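Local coordinates for protein lysine-sensitive aspartokinase 3 (Escherichia coli, PDB 2J0W) that catalyses the ATP-dependent phosphorylation of L-aspartate to 4-phospho-L-aspartate, the first step of lysine biosynthesis, under feedback inhibition by lysine, at residues Leu196-Glu210 with Val258-Ile272. Residues are numbered along the deposited sequence; the frame is centred on the assembly and turned at random.
With ASP (aspartic acid), chain B; ADP (adenosine-5'-diphosphate), chain D.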
loop_
_atom_site.group_PDB
_atom_site.type_symbol
_atom_site.label_atom_id
_atom_site.label_comp_id
_atom_site.label_asym_id
_atom_site.label_seq_id
_atom_site.Cartn_x
_atom_site.Cartn_y
_atom_site.Cartn_z
ATOM N N LEU A 196 3.746 21.139 -20.994
ATOM C CA LEU A 196 3.153 20.544 -19.790
ATOM C C LEU A 196 3.040 19.015 -19.834
ATOM O O LEU A 196 2.617 18.396 -18.859
ATOM C CB LEU A 196 1.767 21.147 -19.551
ATOM C CG LEU A 196 1.771 22.679 -19.530
ATOM C CD1 LEU A 196 0.387 23.215 -19.876
ATOM C CD2 LEU A 196 2.251 23.181 -18.162
ATOM N N GLY A 197 3.428 18.400 -20.948
ATOM C CA GLY A 197 3.322 16.954 -21.041
ATOM C C GLY A 197 2.172 16.596 -21.965
ATOM O O GLY A 197 1.209 17.361 -22.070
ATOM N N ARG A 198 2.267 15.446 -22.637
ATOM C CA ARG A 198 1.234 15.022 -23.577
ATOM C C ARG A 198 -0.178 15.273 -23.045
ATOM O O ARG A 198 -0.450 15.053 -21.861
ATOM C CB ARG A 198 1.396 13.538 -23.903
ATOM C CG ARG A 198 2.761 13.159 -24.470
ATOM C CD ARG A 198 3.207 14.111 -25.577
ATOM N NE ARG A 198 2.292 14.132 -26.717
ATOM C CZ ARG A 198 2.446 13.414 -27.828
ATOM N NH1 ARG A 198 3.492 12.605 -27.959
ATOM N NH2 ARG A 198 1.552 13.506 -28.812
ATOM N N GLY A 199 -1.069 15.740 -23.920
ATOM C CA GLY A 199 -2.440 15.999 -23.520
ATOM C C GLY A 199 -2.595 17.238 -22.667
ATOM O O GLY A 199 -3.686 17.555 -22.191
ATOM N N GLY A 200 -1.490 17.946 -22.495
ATOM C CA GLY A 200 -1.462 19.143 -21.678
ATOM C C GLY A 200 -2.342 20.286 -22.122
ATOM O O GLY A 200 -2.535 21.253 -21.370
ATOM N N SER A 201 -2.872 20.216 -23.333
ATOM C CA SER A 201 -3.736 21.307 -23.764
ATOM C C SER A 201 -4.999 21.388 -22.900
ATOM O O SER A 201 -5.594 22.457 -22.798
ATOM C CB SER A 201 -4.118 21.160 -25.242
ATOM O OG SER A 201 -3.002 21.424 -26.079
ATOM N N ASP A 202 -5.406 20.267 -22.289
ATOM C CA ASP A 202 -6.594 20.256 -21.426
ATOM C C ASP A 202 -6.243 21.035 -20.184
ATOM O O ASP A 202 -7.001 21.894 -19.704
ATOM C CB ASP A 202 -6.981 18.843 -20.973
ATOM C CG ASP A 202 -7.533 17.998 -22.090
ATOM O OD1 ASP A 202 -8.325 18.532 -22.908
ATOM O OD2 ASP A 202 -7.182 16.791 -22.130
ATOM N N TYR A 203 -5.072 20.705 -19.666
ATOM C CA TYR A 203 -4.574 21.325 -18.464
ATOM C C TYR A 203 -4.513 22.839 -18.656
ATOM O O TYR A 203 -4.970 23.599 -17.799
ATOM C CB TYR A 203 -3.202 20.735 -18.137
ATOM C CG TYR A 203 -2.698 21.045 -16.752
ATOM C CD1 TYR A 203 -3.571 21.445 -15.740
ATOM C CD2 TYR A 203 -1.344 20.917 -16.444
ATOM C CE1 TYR A 203 -3.103 21.709 -14.458
ATOM C CE2 TYR A 203 -0.869 21.176 -15.167
ATOM C CZ TYR A 203 -1.751 21.568 -14.179
ATOM O OH TYR A 203 -1.287 21.782 -12.903
ATOM N N THR A 204 -3.980 23.278 -19.791
ATOM C CA THR A 204 -3.872 24.705 -20.055
ATOM C C THR A 204 -5.233 25.386 -19.989
ATOM O O THR A 204 -5.365 26.500 -19.485
ATOM C CB THR A 204 -3.274 24.977 -21.450
ATOM O OG1 THR A 204 -1.962 24.414 -21.525
ATOM C CG2 THR A 204 -3.193 26.474 -21.710
ATOM N N ALA A 205 -6.247 24.715 -20.510
ATOM C CA ALA A 205 -7.577 25.296 -20.530
ATOM C C ALA A 205 -8.108 25.508 -19.129
ATOM O O ALA A 205 -8.668 26.554 -18.834
ATOM C CB ALA A 205 -8.519 24.417 -21.325
ATOM N N ALA A 206 -7.937 24.517 -18.264
ATOM C CA ALA A 206 -8.390 24.643 -16.886
ATOM C C ALA A 206 -7.585 25.720 -16.157
ATOM O O ALA A 206 -8.143 26.508 -15.395
ATOM C CB ALA A 206 -8.243 23.314 -16.167
ATOM N N LEU A 207 -6.276 25.758 -16.409
ATOM C CA LEU A 207 -5.373 26.714 -15.759
ATOM C C LEU A 207 -5.718 28.182 -15.976
ATOM O O LEU A 207 -5.790 28.962 -15.019
ATOM C CB LEU A 207 -3.926 26.465 -16.212
ATOM C CG LEU A 207 -3.328 25.106 -15.819
ATOM C CD1 LEU A 207 -2.096 24.819 -16.665
ATOM C CD2 LEU A 207 -2.999 25.087 -14.331
ATOM N N LEU A 208 -5.913 28.554 -17.236
ATOM C CA LEU A 208 -6.240 29.932 -17.595
ATOM C C LEU A 208 -7.663 30.287 -17.155
ATOM O O LEU A 208 -7.982 31.458 -16.909
ATOM C CB LEU A 208 -6.085 30.116 -19.108
ATOM C CG LEU A 208 -4.695 29.789 -19.665
ATOM C CD1 LEU A 208 -4.806 29.287 -21.092
ATOM C CD2 LEU A 208 -3.828 31.016 -19.595
ATOM N N ALA A 209 -8.511 29.262 -17.058
ATOM C CA ALA A 209 -9.895 29.441 -16.631
ATOM C C ALA A 209 -9.876 29.879 -15.165
ATOM O O ALA A 209 -10.563 30.830 -14.780
ATOM C CB ALA A 209 -10.659 28.140 -16.783
ATOM N N GLU A 210 -9.076 29.185 -14.359
ATOM C CA GLU A 210 -8.946 29.510 -12.949
ATOM C C GLU A 210 -8.308 30.873 -12.784
ATOM O O GLU A 210 -8.799 31.714 -12.030
ATOM C CB GLU A 210 -8.086 28.473 -12.241
ATOM C CG GLU A 210 -7.475 28.969 -10.949
ATOM C CD GLU A 210 -6.878 27.844 -10.138
ATOM O OE1 GLU A 210 -6.184 26.989 -10.732
ATOM O OE2 GLU A 210 -7.099 27.814 -8.910
ATOM N N VAL A 258 -9.392 11.102 -22.234
ATOM C CA VAL A 258 -10.140 12.300 -22.605
ATOM C C VAL A 258 -9.763 13.490 -21.754
ATOM O O VAL A 258 -9.918 14.627 -22.178
ATOM C CB VAL A 258 -11.673 12.114 -22.548
ATOM C CG1 VAL A 258 -12.145 11.564 -23.852
ATOM C CG2 VAL A 258 -12.075 11.210 -21.405
ATOM N N LEU A 259 -9.280 13.249 -20.547
ATOM C CA LEU A 259 -8.842 14.376 -19.742
ATOM C C LEU A 259 -7.449 14.152 -19.219
ATOM O O LEU A 259 -7.089 13.051 -18.796
ATOM C CB LEU A 259 -9.773 14.638 -18.563
ATOM C CG LEU A 259 -11.184 15.102 -18.897
ATOM C CD1 LEU A 259 -11.839 15.609 -17.627
ATOM C CD2 LEU A 259 -11.141 16.195 -19.926
ATOM N N HIS A 260 -6.651 15.202 -19.280
ATOM C CA HIS A 260 -5.307 15.114 -18.769
ATOM C C HIS A 260 -5.502 14.973 -17.256
ATOM O O HIS A 260 -6.328 15.661 -16.658
ATOM C CB HIS A 260 -4.535 16.395 -19.087
ATOM C CG HIS A 260 -3.123 16.375 -18.607
ATOM N ND1 HIS A 260 -2.098 15.803 -19.332
ATOM C CD2 HIS A 260 -2.574 16.791 -17.443
ATOM C CE1 HIS A 260 -0.980 15.867 -18.632
ATOM N NE2 HIS A 260 -1.243 16.459 -17.480
ATOM N N PRO A 261 -4.762 14.056 -16.627
ATOM C CA PRO A 261 -4.842 13.812 -15.189
ATOM C C PRO A 261 -4.770 15.051 -14.299
ATOM O O PRO A 261 -5.159 14.992 -13.136
ATOM C CB PRO A 261 -3.677 12.861 -14.948
ATOM C CG PRO A 261 -3.699 12.031 -16.160
ATOM C CD PRO A 261 -3.915 13.039 -17.278
ATOM N N ALA A 262 -4.285 16.166 -14.835
ATOM C CA ALA A 262 -4.154 17.394 -14.048
ATOM C C ALA A 262 -5.159 18.485 -14.410
ATOM O O ALA A 262 -5.105 19.592 -13.857
ATOM C CB ALA A 262 -2.730 17.957 -14.186
ATOM N N THR A 263 -6.068 18.190 -15.337
ATOM C CA THR A 263 -7.062 19.174 -15.758
ATOM C C THR A 263 -7.916 19.681 -14.600
ATOM O O THR A 263 -8.003 20.885 -14.357
ATOM C CB THR A 263 -8.027 18.597 -16.800
ATOM O OG1 THR A 263 -7.297 17.841 -17.779
ATOM C CG2 THR A 263 -8.787 19.731 -17.477
ATOM N N LEU A 264 -8.532 18.745 -13.885
ATOM C CA LEU A 264 -9.430 19.054 -12.773
ATOM C C LEU A 264 -8.834 19.702 -11.516
ATOM O O LEU A 264 -9.583 20.220 -10.679
ATOM C CB LEU A 264 -10.217 17.787 -12.400
ATOM C CG LEU A 264 -10.980 17.169 -13.597
ATOM C CD1 LEU A 264 -11.609 15.817 -13.240
ATOM C CD2 LEU A 264 -12.038 18.156 -14.067
ATOM N N LEU A 265 -7.511 19.694 -11.366
ATOM C CA LEU A 265 -6.930 20.332 -10.190
ATOM C C LEU A 265 -7.406 21.775 -10.109
ATOM O O LEU A 265 -7.876 22.221 -9.068
ATOM C CB LEU A 265 -5.405 20.306 -10.232
ATOM C CG LEU A 265 -4.718 18.986 -9.891
ATOM C CD1 LEU A 265 -3.190 19.184 -9.972
ATOM C CD2 LEU A 265 -5.157 18.518 -8.493
ATOM N N PRO A 266 -7.265 22.538 -11.200
ATOM C CA PRO A 266 -7.737 23.921 -11.107
ATOM C C PRO A 266 -9.257 23.928 -10.977
ATOM O O PRO A 266 -9.825 24.769 -10.282
ATOM C CB PRO A 266 -7.259 24.545 -12.424
ATOM C CG PRO A 266 -6.018 23.763 -12.733
ATOM C CD PRO A 266 -6.441 22.348 -12.410
ATOM N N ALA A 267 -9.906 22.981 -11.645
ATOM C CA ALA A 267 -11.364 22.876 -11.610
ATOM C C ALA A 267 -11.859 22.826 -10.171
ATOM O O ALA A 267 -12.737 23.593 -9.779
ATOM C CB ALA A 267 -11.817 21.631 -12.360
ATOM N N VAL A 268 -11.285 21.913 -9.395
ATOM C CA VAL A 268 -11.636 21.742 -7.995
ATOM C C VAL A 268 -11.262 22.974 -7.184
ATOM O O VAL A 268 -12.044 23.444 -6.361
ATOM C CB VAL A 268 -10.910 20.524 -7.383
ATOM C CG1 VAL A 268 -11.141 20.476 -5.882
ATOM C CG2 VAL A 268 -11.407 19.248 -8.027
ATOM N N ARG A 269 -10.067 23.500 -7.416
ATOM C CA ARG A 269 -9.612 24.667 -6.678
ATOM C C ARG A 269 -10.456 25.922 -6.848
ATOM O O ARG A 269 -10.443 26.787 -5.973
ATOM C CB ARG A 269 -8.166 24.990 -7.039
ATOM C CG ARG A 269 -7.180 23.918 -6.623
ATOM C CD ARG A 269 -5.827 24.543 -6.426
ATOM N NE ARG A 269 -5.320 25.197 -7.631
ATOM C CZ ARG A 269 -4.585 24.587 -8.558
ATOM N NH1 ARG A 269 -4.267 23.301 -8.425
ATOM N NH2 ARG A 269 -4.149 25.273 -9.605
ATOM N N SER A 270 -11.179 26.032 -7.964
ATOM C CA SER A 270 -12.018 27.206 -8.217
ATOM C C SER A 270 -13.464 26.892 -8.595
ATOM O O SER A 270 -14.218 27.779 -9.015
ATOM C CB SER A 270 -11.388 28.087 -9.296
ATOM O OG SER A 270 -10.299 28.826 -8.764
ATOM N N ASP A 271 -13.849 25.633 -8.446
ATOM C CA ASP A 271 -15.211 25.201 -8.740
ATOM C C ASP A 271 -15.678 25.615 -10.136
ATOM O O ASP A 271 -16.802 26.097 -10.310
ATOM C CB ASP A 271 -16.156 25.759 -7.669
ATOM C CG ASP A 271 -17.447 24.972 -7.562
ATOM O OD1 ASP A 271 -18.479 25.433 -8.098
ATOM O OD2 ASP A 271 -17.426 23.883 -6.947
ATOM N N ILE A 272 -14.811 25.425 -11.131
ATOM C CA ILE A 272 -15.145 25.772 -12.511
ATOM C C ILE A 272 -15.568 24.528 -13.276
ATOM O O ILE A 272 -14.746 23.764 -13.785
ATOM C CB ILE A 272 -13.957 26.436 -13.225
ATOM C CG1 ILE A 272 -13.576 27.745 -12.509
ATOM C CG2 ILE A 272 -14.328 26.727 -14.678
ATOM C CD1 ILE A 272 -12.353 28.463 -13.087
HETATM N N ASP B . -0.362 18.882 -28.666
HETATM C CA ASP B . 0.003 18.092 -27.493
HETATM C C ASP B . -0.097 16.608 -27.908
HETATM O O ASP B . -0.275 16.343 -29.122
HETATM C CB ASP B . -0.926 18.471 -26.298
HETATM C CG ASP B . -2.417 18.086 -26.418
HETATM O OD1 ASP B . -2.802 17.479 -27.466
HETATM O OD2 ASP B . -3.219 18.391 -25.462
HETATM O OXT ASP B . -0.034 15.714 -26.995
HETATM P PB ADP D . -8.146 15.512 -27.758
HETATM O O1B ADP D . -9.488 16.079 -28.026
HETATM O O2B ADP D . -7.129 15.938 -28.788
HETATM O O3B ADP D . -7.650 15.865 -26.317
HETATM P PA ADP D . -7.629 12.708 -27.179
HETATM O O1A ADP D . -7.320 11.633 -28.153
HETATM O O2A ADP D . -6.479 13.216 -26.369
HETATM O O3A ADP D . -8.304 13.932 -27.907
HETATM O "O5'" ADP D . -8.773 12.014 -26.279
HETATM C "C5'" ADP D . -10.141 11.651 -26.652
HETATM C "C4'" ADP D . -10.231 10.138 -26.564
HETATM O "O4'" ADP D . -9.944 9.518 -25.277
HETATM C "C3'" ADP D . -11.520 9.467 -26.961
HETATM O "O3'" ADP D . -11.574 9.663 -28.393
HETATM C "C2'" ADP D . -11.258 8.052 -26.492
HETATM O "O2'" ADP D . -10.494 7.323 -27.438
HETATM C "C1'" ADP D . -10.499 8.215 -25.225
HETATM N N9 ADP D . -11.260 7.868 -23.932
HETATM C C8 ADP D . -10.713 7.052 -23.006
HETATM N N7 ADP D . -11.458 6.826 -21.945
HETATM C C5 ADP D . -12.562 7.548 -22.186
HETATM C C6 ADP D . -13.760 7.707 -21.395
HETATM N N6 ADP D . -13.951 7.156 -20.247
HETATM N N1 ADP D . -14.733 8.545 -21.970
HETATM C C2 ADP D . -14.566 9.170 -23.218
HETATM N N3 ADP D . -13.435 9.015 -23.964
HETATM C C4 ADP D . -12.483 8.214 -23.425
HETATM O O HOH W 1 -2.313 22.322 -10.342
#
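Tyr203 lies against Ala262 and Pro266 where two nearly parallel helices of the amino acid kinase fold, 200-210 and 264-270, pack with their axes 8.1 Å apart at 22°. From CB, which meets His260 CD2, the tyrosine extends with CG anti to the backbone N, and this swings the ring over the turn 260-263. There CD1 and CE1 pass close to Ala262 O, while Ala262 CB stands over the centre of one face, a CH-pi contact 3.6 Å from the ring centroid. Leu207 CD1 covers the opposite face, and Pro266 CD meets the ring edge. At the tip, OH shares a hydrogen bond of 2.8 Å with a water, and Arg269 NH1 donates to that same water. With an alanine in its place, Ala262 CB and Leu207 CD1 would probably lose the ring between them, and the water its hydroxyl partner. Pro266, compact and rigid, is a knob among Tyr203, Ala206, Leu207 and Glu210; the small Ala206 suits this close approach. Toward the active site, glycines suit the turn 197-200: a side chain on Gly197 would jam against the preceding carbonyl, and Gly199 has positive phi. Gly199 N in the turn donates to OXT of the substrate aspartate, and Ser201 N, at the start of helix 200-210, to its OD2; OXT also takes a nearly straight bond from Arg198 NE (2.8 Å). His260 ND1 gives Arg198 O a weak bond, linking 258-272 to the substrate-binding turn. Asp202 OD2 weakly accepts from His260 N, but its OD1 pairs with Lys8 of the ATP site. At the far end the extended Glu210 lays OE1 against Arg269 NH2 in a salt bridge of 2.9 Å, with the carboxylate and guanidinium planes 26° apart, while OE2 takes a weak bond from Ser270 OG at 3.4 Å.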